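Local coordinates for arylamine n-acetyltransferase (Mycobacterium smegmatis, PDB 1W5R), which probably transfers the acetyl group of acetyl-coenzyme A to arylamines through a Cys-His-Asp catalytic triad, its cysteine here replaced by glutamine, at residues A[9-14]-A[37-42]; A[13-18]-A[29-34]; A[18-23]-A[85-90]; A[75-80]-A[113-118]. The protein carries 1 engineered substitution. One frame throughout, in Å; residues are numbered along the deposited sequence.

Interaction 1 of 4, residues A[9-14]-A[37-42]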
# COMPACT_ATOMS: atom_id res chain seq x y z
N GLY A 9 7.16 -32.77 -14.80
CA GLY A 9 7.64 -32.77 -13.42
C GLY A 9 8.26 -31.44 -13.01
O GLY A 9 8.03 -30.94 -11.91
N GLY A 10 9.06 -30.87 -13.91
CA GLY A 10 9.66 -29.56 -13.71
C GLY A 10 8.57 -28.50 -13.59
O GLY A 10 8.60 -27.68 -12.66
N TYR A 11 7.60 -28.54 -14.50
CA TYR A 11 6.50 -27.56 -14.47
C TYR A 11 5.66 -27.67 -13.21
O TYR A 11 5.37 -26.67 -12.56
CB TYR A 11 5.61 -27.66 -15.70
CG TYR A 11 4.38 -26.77 -15.62
CD1 TYR A 11 4.45 -25.42 -15.96
CD2 TYR A 11 3.16 -27.29 -15.20
CE1 TYR A 11 3.33 -24.60 -15.86
CE2 TYR A 11 2.03 -26.49 -15.11
CZ TYR A 11 2.12 -25.14 -15.46
OH TYR A 11 0.99 -24.36 -15.37
N LEU A 12 5.31 -28.90 -12.86
CA LEU A 12 4.47 -29.15 -11.69
C LEU A 12 5.14 -28.70 -10.40
O LEU A 12 4.49 -28.11 -9.55
CB LEU A 12 4.03 -30.61 -11.63
CG LEU A 12 3.13 -31.04 -12.79
CD1 LEU A 12 3.09 -32.57 -12.89
CD2 LEU A 12 1.72 -30.45 -12.72
N THR A 13 6.43 -28.98 -10.27
CA THR A 13 7.24 -28.47 -9.15
C THR A 13 7.28 -26.93 -9.11
O THR A 13 7.10 -26.32 -8.05
CB THR A 13 8.67 -29.04 -9.18
OG1 THR A 13 8.61 -30.46 -9.09
CG2 THR A 13 9.50 -28.49 -8.02
N ARG A 14 7.49 -26.33 -10.28
CA ARG A 14 7.51 -24.88 -10.43
C ARG A 14 6.23 -24.24 -9.88
O ARG A 14 6.29 -23.19 -9.24
CB ARG A 14 7.69 -24.52 -11.91
CG ARG A 14 7.71 -23.02 -12.22
CD ARG A 14 9.04 -22.40 -11.87
NE ARG A 14 9.17 -21.09 -12.50
CZ ARG A 14 9.19 -19.93 -11.85
NH1 ARG A 14 9.09 -19.88 -10.52
NH2 ARG A 14 9.29 -18.79 -12.54
N ARG A 37 -0.18 -18.08 -9.02
CA ARG A 37 0.60 -17.63 -7.87
C ARG A 37 2.09 -17.89 -7.97
O ARG A 37 2.85 -17.37 -7.17
CB ARG A 37 0.07 -18.22 -6.54
CG ARG A 37 0.33 -19.72 -6.35
CD ARG A 37 -0.17 -20.21 -5.00
NE ARG A 37 -1.63 -20.20 -4.91
CZ ARG A 37 -2.42 -21.24 -5.19
NH1 ARG A 37 -3.73 -21.12 -5.05
NH2 ARG A 37 -1.90 -22.40 -5.63
N SER A 38 2.49 -18.73 -8.94
CA SER A 38 3.87 -19.23 -9.00
C SER A 38 4.76 -18.64 -10.09
O SER A 38 5.98 -18.52 -9.89
CB SER A 38 3.87 -20.75 -9.17
OG SER A 38 3.20 -21.41 -8.11
N ILE A 39 4.17 -18.35 -11.25
CA ILE A 39 4.96 -17.86 -12.39
C ILE A 39 4.45 -16.45 -12.70
O ILE A 39 3.31 -16.28 -13.12
CB ILE A 39 4.85 -18.79 -13.65
CG1 ILE A 39 5.16 -20.25 -13.29
CG2 ILE A 39 5.80 -18.30 -14.76
CD1 ILE A 39 5.05 -21.22 -14.49
N PRO A 40 5.29 -15.44 -12.46
CA PRO A 40 4.81 -14.08 -12.67
C PRO A 40 4.74 -13.67 -14.15
O PRO A 40 5.44 -14.23 -14.99
CB PRO A 40 5.85 -13.24 -11.93
CG PRO A 40 7.13 -14.02 -12.11
CD PRO A 40 6.69 -15.46 -12.00
N PHE A 41 3.88 -12.71 -14.43
CA PHE A 41 3.95 -11.97 -15.69
C PHE A 41 5.18 -11.06 -15.60
O PHE A 41 5.39 -10.38 -14.59
CB PHE A 41 2.68 -11.14 -15.89
CG PHE A 41 2.60 -10.45 -17.21
CD1 PHE A 41 1.78 -10.96 -18.22
CD2 PHE A 41 3.34 -9.28 -17.46
CE1 PHE A 41 1.68 -10.32 -19.46
CE2 PHE A 41 3.26 -8.63 -18.70
CZ PHE A 41 2.43 -9.16 -19.71
N GLU A 42 6.01 -11.06 -16.63
CA GLU A 42 7.08 -10.06 -16.73
C GLU A 42 7.48 -9.88 -18.18
O GLU A 42 7.35 -10.80 -19.00
CB GLU A 42 8.31 -10.42 -15.91
CG GLU A 42 8.82 -11.83 -16.20
CD GLU A 42 10.26 -11.89 -16.62
OE1 GLU A 42 10.65 -11.13 -17.54
OE2 GLU A 42 10.99 -12.74 -16.08

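Interaction 2 of 4, residues A[13-18]-A[29-34]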
# COMPACT_ATOMS: atom_id res chain seq x y z
N THR A 13 6.43 -28.98 -10.27
CA THR A 13 7.24 -28.47 -9.15
C THR A 13 7.28 -26.93 -9.11
O THR A 13 7.10 -26.32 -8.05
CB THR A 13 8.67 -29.04 -9.18
OG1 THR A 13 8.61 -30.46 -9.09
CG2 THR A 13 9.50 -28.49 -8.02
N ARG A 14 7.49 -26.33 -10.28
CA ARG A 14 7.51 -24.88 -10.43
C ARG A 14 6.23 -24.24 -9.88
O ARG A 14 6.29 -23.19 -9.24
CB ARG A 14 7.69 -24.52 -11.91
CG ARG A 14 7.71 -23.02 -12.22
CD ARG A 14 9.04 -22.40 -11.87
NE ARG A 14 9.17 -21.09 -12.50
CZ ARG A 14 9.19 -19.93 -11.85
NH1 ARG A 14 9.09 -19.88 -10.52
NH2 ARG A 14 9.29 -18.79 -12.54
N ILE A 15 5.09 -24.87 -10.14
CA ILE A 15 3.80 -24.32 -9.70
C ILE A 15 3.29 -24.89 -8.37
O ILE A 15 2.20 -24.54 -7.92
CB ILE A 15 2.71 -24.37 -10.81
CG1 ILE A 15 2.27 -25.81 -11.12
CG2 ILE A 15 3.21 -23.65 -12.08
CD1 ILE A 15 0.98 -25.91 -11.93
N GLY A 16 4.10 -25.73 -7.73
CA GLY A 16 3.78 -26.21 -6.39
C GLY A 16 2.78 -27.36 -6.33
O GLY A 16 2.08 -27.53 -5.33
N LEU A 17 2.73 -28.14 -7.41
CA LEU A 17 1.95 -29.37 -7.45
C LEU A 17 2.88 -30.58 -7.54
O LEU A 17 4.08 -30.44 -7.82
CB LEU A 17 0.98 -29.35 -8.64
CG LEU A 17 -0.11 -28.28 -8.71
CD1 LEU A 17 -0.93 -28.47 -9.97
CD2 LEU A 17 -1.02 -28.30 -7.48
N ASP A 18 2.35 -31.77 -7.29
CA ASP A 18 3.14 -33.00 -7.42
C ASP A 18 2.32 -34.13 -8.03
O ASP A 18 1.09 -34.13 -7.95
CB ASP A 18 3.78 -33.41 -6.09
CG ASP A 18 2.80 -33.37 -4.92
OD1 ASP A 18 1.57 -33.40 -5.14
OD2 ASP A 18 3.28 -33.31 -3.76
N HIS A 29 -8.89 -26.22 -12.77
CA HIS A 29 -8.96 -25.16 -11.75
C HIS A 29 -7.69 -25.09 -10.89
O HIS A 29 -7.14 -24.02 -10.63
CB HIS A 29 -10.19 -25.37 -10.85
CG HIS A 29 -11.48 -24.97 -11.49
ND1 HIS A 29 -12.05 -23.73 -11.31
CD2 HIS A 29 -12.32 -25.65 -12.31
CE1 HIS A 29 -13.18 -23.66 -11.99
NE2 HIS A 29 -13.37 -24.82 -12.60
N ALA A 30 -7.22 -26.25 -10.43
CA ALA A 30 -6.05 -26.29 -9.56
C ALA A 30 -4.79 -25.79 -10.26
O ALA A 30 -4.00 -25.05 -9.67
CB ALA A 30 -5.83 -27.71 -9.02
N ILE A 31 -4.61 -26.19 -11.52
CA ILE A 31 -3.43 -25.78 -12.28
C ILE A 31 -3.44 -24.26 -12.54
O ILE A 31 -2.42 -23.61 -12.35
CB ILE A 31 -3.29 -26.57 -13.59
CG1 ILE A 31 -2.88 -28.02 -13.28
CG2 ILE A 31 -2.27 -25.91 -14.54
CD1 ILE A 31 -2.66 -28.88 -14.50
N VAL A 32 -4.58 -23.72 -12.96
CA VAL A 32 -4.68 -22.26 -13.20
C VAL A 32 -4.31 -21.50 -11.91
O VAL A 32 -3.52 -20.56 -11.95
CB VAL A 32 -6.09 -21.87 -13.72
CG1 VAL A 32 -6.32 -20.34 -13.69
CG2 VAL A 32 -6.32 -22.39 -15.13
N ALA A 33 -4.87 -21.91 -10.78
CA ALA A 33 -4.59 -21.24 -9.52
C ALA A 33 -3.11 -21.33 -9.12
O ALA A 33 -2.52 -20.36 -8.64
CB ALA A 33 -5.49 -21.79 -8.40
N ALA A 34 -2.52 -22.50 -9.32
CA ALA A 34 -1.12 -22.69 -8.95
C ALA A 34 -0.19 -21.90 -9.88
O ALA A 34 0.77 -21.27 -9.42
CB ALA A 34 -0.77 -24.18 -9.01

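Interaction 3 of 4, residues A[18-23]-A[85-90]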
# COMPACT_ATOMS: atom_id res chain seq x y z
N ASP A 18 2.35 -31.77 -7.29
CA ASP A 18 3.14 -33.00 -7.42
C ASP A 18 2.32 -34.13 -8.03
O ASP A 18 1.09 -34.13 -7.95
CB ASP A 18 3.78 -33.41 -6.09
CG ASP A 18 2.80 -33.37 -4.92
OD1 ASP A 18 1.57 -33.40 -5.14
OD2 ASP A 18 3.28 -33.31 -3.76
N GLY A 19 3.02 -35.08 -8.64
CA GLY A 19 2.37 -36.22 -9.30
C GLY A 19 1.60 -35.82 -10.55
O GLY A 19 1.34 -34.64 -10.77
N ARG A 20 1.25 -36.82 -11.35
CA ARG A 20 0.50 -36.61 -12.59
C ARG A 20 -0.98 -36.35 -12.27
O ARG A 20 -1.68 -37.27 -11.84
CB ARG A 20 0.64 -37.84 -13.49
CG ARG A 20 0.16 -37.66 -14.93
CD ARG A 20 1.30 -37.32 -15.87
NE ARG A 20 0.87 -37.31 -17.27
CZ ARG A 20 1.66 -37.02 -18.30
NH1 ARG A 20 2.94 -36.71 -18.11
NH2 ARG A 20 1.17 -37.04 -19.53
N PRO A 21 -1.45 -35.11 -12.47
CA PRO A 21 -2.89 -34.88 -12.31
C PRO A 21 -3.68 -35.36 -13.53
O PRO A 21 -3.15 -35.40 -14.64
CB PRO A 21 -2.99 -33.36 -12.16
CG PRO A 21 -1.82 -32.82 -12.89
CD PRO A 21 -0.73 -33.87 -12.83
N ARG A 22 -4.95 -35.73 -13.31
CA ARG A 22 -5.83 -36.23 -14.36
C ARG A 22 -6.39 -35.07 -15.18
O ARG A 22 -6.55 -33.97 -14.64
CB ARG A 22 -6.99 -37.01 -13.73
CG ARG A 22 -7.36 -38.30 -14.46
CD ARG A 22 -8.87 -38.40 -14.76
NE ARG A 22 -9.71 -38.03 -13.61
CZ ARG A 22 -11.03 -37.90 -13.66
NH1 ARG A 22 -11.70 -38.10 -14.79
NH2 ARG A 22 -11.70 -37.55 -12.57
N PRO A 23 -6.70 -35.29 -16.47
CA PRO A 23 -7.34 -34.26 -17.30
C PRO A 23 -8.84 -34.08 -17.03
O PRO A 23 -9.67 -34.42 -17.88
CB PRO A 23 -7.09 -34.75 -18.73
CG PRO A 23 -7.02 -36.24 -18.60
CD PRO A 23 -6.40 -36.51 -17.26
N GLU A 85 -2.17 -30.07 -22.91
CA GLU A 85 -2.12 -31.09 -23.96
C GLU A 85 -1.47 -32.37 -23.48
O GLU A 85 -1.99 -33.48 -23.71
CB GLU A 85 -1.30 -30.58 -25.13
CG GLU A 85 -2.05 -29.73 -26.07
CD GLU A 85 -1.32 -29.51 -27.37
OE1 GLU A 85 -0.06 -29.35 -27.37
OE2 GLU A 85 -2.01 -29.46 -28.39
N GLU A 86 -0.33 -32.23 -22.82
CA GLU A 86 0.44 -33.38 -22.37
C GLU A 86 -0.38 -34.17 -21.36
O GLU A 86 -0.37 -35.40 -21.38
CB GLU A 86 1.79 -32.94 -21.79
CG GLU A 86 2.68 -34.08 -21.25
CD GLU A 86 3.10 -35.11 -22.30
OE1 GLU A 86 3.04 -34.82 -23.52
OE2 GLU A 86 3.48 -36.22 -21.89
N LEU A 87 -1.14 -33.46 -20.53
CA LEU A 87 -1.95 -34.08 -19.49
C LEU A 87 -3.22 -34.76 -20.00
O LEU A 87 -3.83 -35.54 -19.27
CB LEU A 87 -2.28 -33.08 -18.37
CG LEU A 87 -1.13 -32.67 -17.44
CD1 LEU A 87 -1.51 -31.52 -16.51
CD2 LEU A 87 -0.62 -33.84 -16.60
N GLY A 88 -3.63 -34.46 -21.24
CA GLY A 88 -4.79 -35.10 -21.85
C GLY A 88 -5.95 -34.21 -22.23
O GLY A 88 -6.95 -34.68 -22.79
N PHE A 89 -5.85 -32.91 -21.93
CA PHE A 89 -6.85 -31.94 -22.37
C PHE A 89 -6.73 -31.68 -23.86
O PHE A 89 -5.66 -31.86 -24.44
CB PHE A 89 -6.67 -30.61 -21.64
CG PHE A 89 -6.93 -30.66 -20.17
CD1 PHE A 89 -5.89 -30.85 -19.27
CD2 PHE A 89 -8.22 -30.50 -19.67
CE1 PHE A 89 -6.13 -30.88 -17.90
CE2 PHE A 89 -8.47 -30.53 -18.30
CZ PHE A 89 -7.43 -30.72 -17.42
N GLU A 90 -7.82 -31.25 -24.49
CA GLU A 90 -7.75 -30.83 -25.88
C GLU A 90 -7.65 -29.31 -25.89
O GLU A 90 -8.47 -28.62 -25.27
CB GLU A 90 -8.95 -31.31 -26.68
CG GLU A 90 -8.79 -31.17 -28.19
CD GLU A 90 -9.62 -30.03 -28.75
OE1 GLU A 90 -10.86 -30.08 -28.62
OE2 GLU A 90 -9.03 -29.11 -29.35

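Interaction 4 of 4, residues A[75-80]-A[113-118]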
# COMPACT_ATOMS: atom_id res chain seq x y z
N GLU A 75 4.09 -16.40 -23.72
CA GLU A 75 4.92 -17.35 -22.99
C GLU A 75 4.09 -18.13 -21.99
O GLU A 75 4.20 -19.35 -21.88
CB GLU A 75 6.09 -16.62 -22.32
CG GLU A 75 7.06 -16.04 -23.34
CD GLU A 75 8.03 -15.05 -22.73
OE1 GLU A 75 9.25 -15.32 -22.78
OE2 GLU A 75 7.57 -13.99 -22.24
N HIS A 76 3.24 -17.41 -21.25
CA HIS A 76 2.37 -18.04 -20.26
C HIS A 76 1.40 -19.03 -20.85
O HIS A 76 1.36 -20.20 -20.46
CB HIS A 76 1.59 -16.97 -19.51
CG HIS A 76 2.32 -16.43 -18.34
ND1 HIS A 76 2.43 -17.12 -17.15
CD2 HIS A 76 3.03 -15.28 -18.18
CE1 HIS A 76 3.16 -16.41 -16.30
NE2 HIS A 76 3.54 -15.30 -16.90
N ASN A 77 0.60 -18.56 -21.78
CA ASN A 77 -0.42 -19.42 -22.36
C ASN A 77 0.17 -20.44 -23.31
O ASN A 77 -0.38 -21.53 -23.46
CB ASN A 77 -1.54 -18.59 -22.98
CG ASN A 77 -2.40 -17.94 -21.90
OD1 ASN A 77 -2.64 -18.55 -20.86
ND2 ASN A 77 -2.85 -16.71 -22.14
N GLY A 78 1.30 -20.11 -23.91
CA GLY A 78 2.00 -21.10 -24.72
C GLY A 78 2.41 -22.26 -23.83
O GLY A 78 2.08 -23.42 -24.12
N LEU A 79 3.10 -21.95 -22.73
CA LEU A 79 3.54 -22.98 -21.80
C LEU A 79 2.37 -23.81 -21.28
O LEU A 79 2.42 -25.05 -21.29
CB LEU A 79 4.29 -22.34 -20.62
CG LEU A 79 4.73 -23.30 -19.50
CD1 LEU A 79 5.70 -24.33 -20.01
CD2 LEU A 79 5.36 -22.52 -18.35
N LEU A 80 1.33 -23.14 -20.79
CA LEU A 80 0.19 -23.86 -20.23
C LEU A 80 -0.49 -24.71 -21.29
O LEU A 80 -0.96 -25.81 -20.99
CB LEU A 80 -0.81 -22.88 -19.59
CG LEU A 80 -1.99 -23.53 -18.86
CD1 LEU A 80 -1.54 -24.59 -17.86
CD2 LEU A 80 -2.81 -22.46 -18.16
N HIS A 113 -2.63 -10.63 -28.17
CA HIS A 113 -2.91 -11.55 -27.07
C HIS A 113 -3.08 -12.98 -27.58
O HIS A 113 -3.38 -13.20 -28.77
CB HIS A 113 -4.13 -11.09 -26.27
CG HIS A 113 -4.27 -11.73 -24.92
ND1 HIS A 113 -3.18 -12.17 -24.18
CD2 HIS A 113 -5.36 -11.97 -24.15
CE1 HIS A 113 -3.61 -12.68 -23.04
NE2 HIS A 113 -4.92 -12.57 -22.99
N ASN A 114 -2.89 -13.93 -26.68
CA ASN A 114 -2.98 -15.36 -26.98
C ASN A 114 -3.65 -15.98 -25.76
O ASN A 114 -3.21 -15.73 -24.63
CB ASN A 114 -1.56 -15.91 -27.21
CG ASN A 114 -1.46 -17.44 -27.26
OD1 ASN A 114 -0.45 -17.99 -26.82
ND2 ASN A 114 -2.46 -18.12 -27.82
N VAL A 115 -4.73 -16.73 -25.99
CA VAL A 115 -5.46 -17.41 -24.92
C VAL A 115 -5.74 -18.86 -25.34
O VAL A 115 -5.45 -19.23 -26.49
CB VAL A 115 -6.77 -16.69 -24.51
CG1 VAL A 115 -6.47 -15.28 -24.04
CG2 VAL A 115 -7.81 -16.68 -25.65
N LEU A 116 -6.28 -19.67 -24.43
CA LEU A 116 -6.54 -21.08 -24.73
C LEU A 116 -8.02 -21.38 -24.72
O LEU A 116 -8.76 -20.84 -23.88
CB LEU A 116 -5.86 -21.98 -23.71
CG LEU A 116 -4.35 -21.75 -23.54
CD1 LEU A 116 -3.83 -22.65 -22.41
CD2 LEU A 116 -3.61 -21.99 -24.86
N SER A 117 -8.44 -22.24 -25.64
CA SER A 117 -9.77 -22.83 -25.57
C SER A 117 -9.57 -24.32 -25.28
O SER A 117 -8.94 -25.04 -26.08
CB SER A 117 -10.54 -22.59 -26.86
OG SER A 117 -11.72 -23.37 -26.87
N VAL A 118 -10.06 -24.77 -24.12
CA VAL A 118 -9.70 -26.08 -23.57
C VAL A 118 -10.94 -26.95 -23.41
O VAL A 118 -11.96 -26.50 -22.89
CB VAL A 118 -8.97 -25.92 -22.21
CG1 VAL A 118 -8.59 -27.26 -21.60
CG2 VAL A 118 -7.74 -25.04 -22.35

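Interaction 1 of 4, residues A[9-14]-A[37-42]
Arg14 and Ile39 carry most of this contact, with smaller contributions from Tyr11, against Ile39, and Ser38, against Arg14. Arg14 CG stands anti to its own backbone N (chi1 179°), and a bend at chi2 of 78° turns the chain past Ile39. Arg14 CG touches both CG1 and CD1 of Ile39 at 3.9 Å. The guanidinium follows, with Ile39 CG1 over one face, 4.1 Å above the plane and offset toward its rim. Two of its nitrogens are held by backbone carbonyls outside the contact, NE by Leu64 O and NH2 by Arg69 O, which fix the rotation of the group; NH1 lies 3.5 Å from Ser38 O, at too poor an angle for a hydrogen bond. One helical turn back, Tyr11 CE1 meets Ile39 CD1 at 4.0 Å, the two side chains crossing at about a right angle, while Tyr11 OH is hydrogen-bonded to His35 ND1. Ser38 CB comes within 3.4 Å of Arg14 O, and Ser38 OG bonds to Ala34 O. The contact thus joins the end of helix 8-14 to the chain leaving helix 25-38, with helix 57-66 lying against Tyr11 and Ile39, and His76 and Leu80 of helix 73-87 completing the buried cluster.

Interaction 2 of 4, residues A[13-18]-A[29-34]
Ile15 and Ala34 bring the two backbones to within 5.2 Å, CA to CA, where the end of helix 8-14 meets the flank of helix 25-38. Helix 8-14 is closed by a Schellman motif. Gly16 takes a positive phi of 81°, its N bonds back to Thr13 O at 3.1 Å, and Leu17 N probably bonds to Leu12 O. This reversal sets the side chains of Ile15 and Leu17, the two residues flanking Gly16 in sequence, toward the same neighbouring helix. The packing is apolar, with no hydrogen bond between the segments. Ile15 holds CG1 between its backbone N and carbonyl carbon (chi1 69°), the crowded position for a branch. From CG1 the extended chain places CD1 against Ala34 CB at 3.8 Å, and CD1 also reaches Ile31 CG2 at 4.2 Å. Leu17 enters beside it with a straight chain; its CD1 rests on Ile31 CG1 at 3.9 Å, the side chains crossing at about a right angle, and its CG meets Ala34 CB at 4.2 Å. Ala34 is thereby covered by both aliphatic residues, and the single methyl of the alanine lets the helix end come close. Beyond the contact, Ile31 packs on Leu80 and Leu87 of helix 73-87, which places it between the end of helix 8-14 and helix 73-87. Ser38 OG bonds weakly to Ile15 O. The closest approach of all is between Ile15 O and the methyl carbon Ala34 CB, at 3.2 Å.

Interaction 3 of 4, residues A[18-23]-A[85-90]
Pro23 faces Gly88 with their CA atoms 5.3 Å apart, where the loop between helices 8-14 and 25-38 runs past the Schellman motif that ends helix 73-87. Gly88 adopts a positive phi of 118°, which by itself suits glycine, and the turn brings Leu87 O against the Pro23 ring, whose CG sits 3.3 Å from it. With no side chain, Gly88 lets that ring lie close. Arg20 bends at chi2 and reaches Glu86 in a salt bridge whose single hydrogen bond, Arg20 NH2 to Glu86 OE2 at 3.4 Å, is weak. The bond is nearly straight (170°), and OE2 lies in the guanidinium plane at its edge, yet the carboxylate is turned almost perpendicular to that plane. Arg20 NH2 also lies 2.9 Å from Glu86 O, without a good angle for a bond. Leu87 CD2 lies over a face of the same guanidinium, 3.8 Å from Arg20 NE, and touches Pro21 CD at 3.8 Å. Leu8 packs on Arg20, Glu86 and Leu87, while Phe89 leans on Leu28 and Val118. In a CH-pi interaction Pro23 CB stands 4.1 Å from the centroid of the Phe89 ring, 10° off the ring normal, and Pro23 CA approaches Phe89 CZ to 3.5 Å.

Interaction 4 of 4, residues A[75-80]-A[113-118]
Asn77 reaches Asn114 because its CG stands anti to the carbonyl carbon (chi1 -73°), placing CG toward strand 111-119, while Leu116 holds CG in the same relation to its own backbone, and its methyls meet the helix. Helix 75-80 runs over strand 113-118 at an axis distance of 7.6 Å, with their N-to-C directions 25° apart. Asn77 ND2 donates to Asn114 O at 2.7 Å with an N-H...O angle of 147°, a short but bent bond in which the donor sits somewhat off the carbonyl plane. Asn114 OD1 lies 4.0 Å from Asn77 CB, and Asn114 ND2 bonds to Leu94 O of the adjacent strand. Further along, Leu116 CD2 packs on Asn77 O at 3.6 Å, and its CD1 meets Leu80 CG at 4.1 Å.

Both ends of the Asn77 amide are bonded: ND2 also bonds to Asp130 OD1, and OD1 accepts from Val131 N. Asp130 OD2 in turn binds His113 NE2. This His-Asp pair is consistent with that of the family's Cys-His-Asp triad, whose cysteine, at the start of the helix, is glutamine here. Asn77 would then be a second-shell residue: by gripping both the His113 strand and Asp130, it would fix the aspartate relative to the histidine.

Following the chain from the N terminus, helix 8-14 opens both interaction 1 and interaction 2. Interaction 2 closes first, on helix 25-38, and so nests inside the longer loop that interaction 1 closes at the end of that helix; they share Thr13 and Arg14. Interaction 3 starts in the connecting loop and closes at the end of helix 73-87, crossing both. Interaction 4 follows interactions 1 and 2 in series and crosses interaction 3, tying helix 73-87 to strand 111-119. Pro40 O bonds to His76 NE2, and Leu12 CD1 packs on Pro21 CD. Together they tie the N-terminal helices to helix 73-87 and the sheet, with interaction 4 alone beside the probable catalytic His-Asp pair.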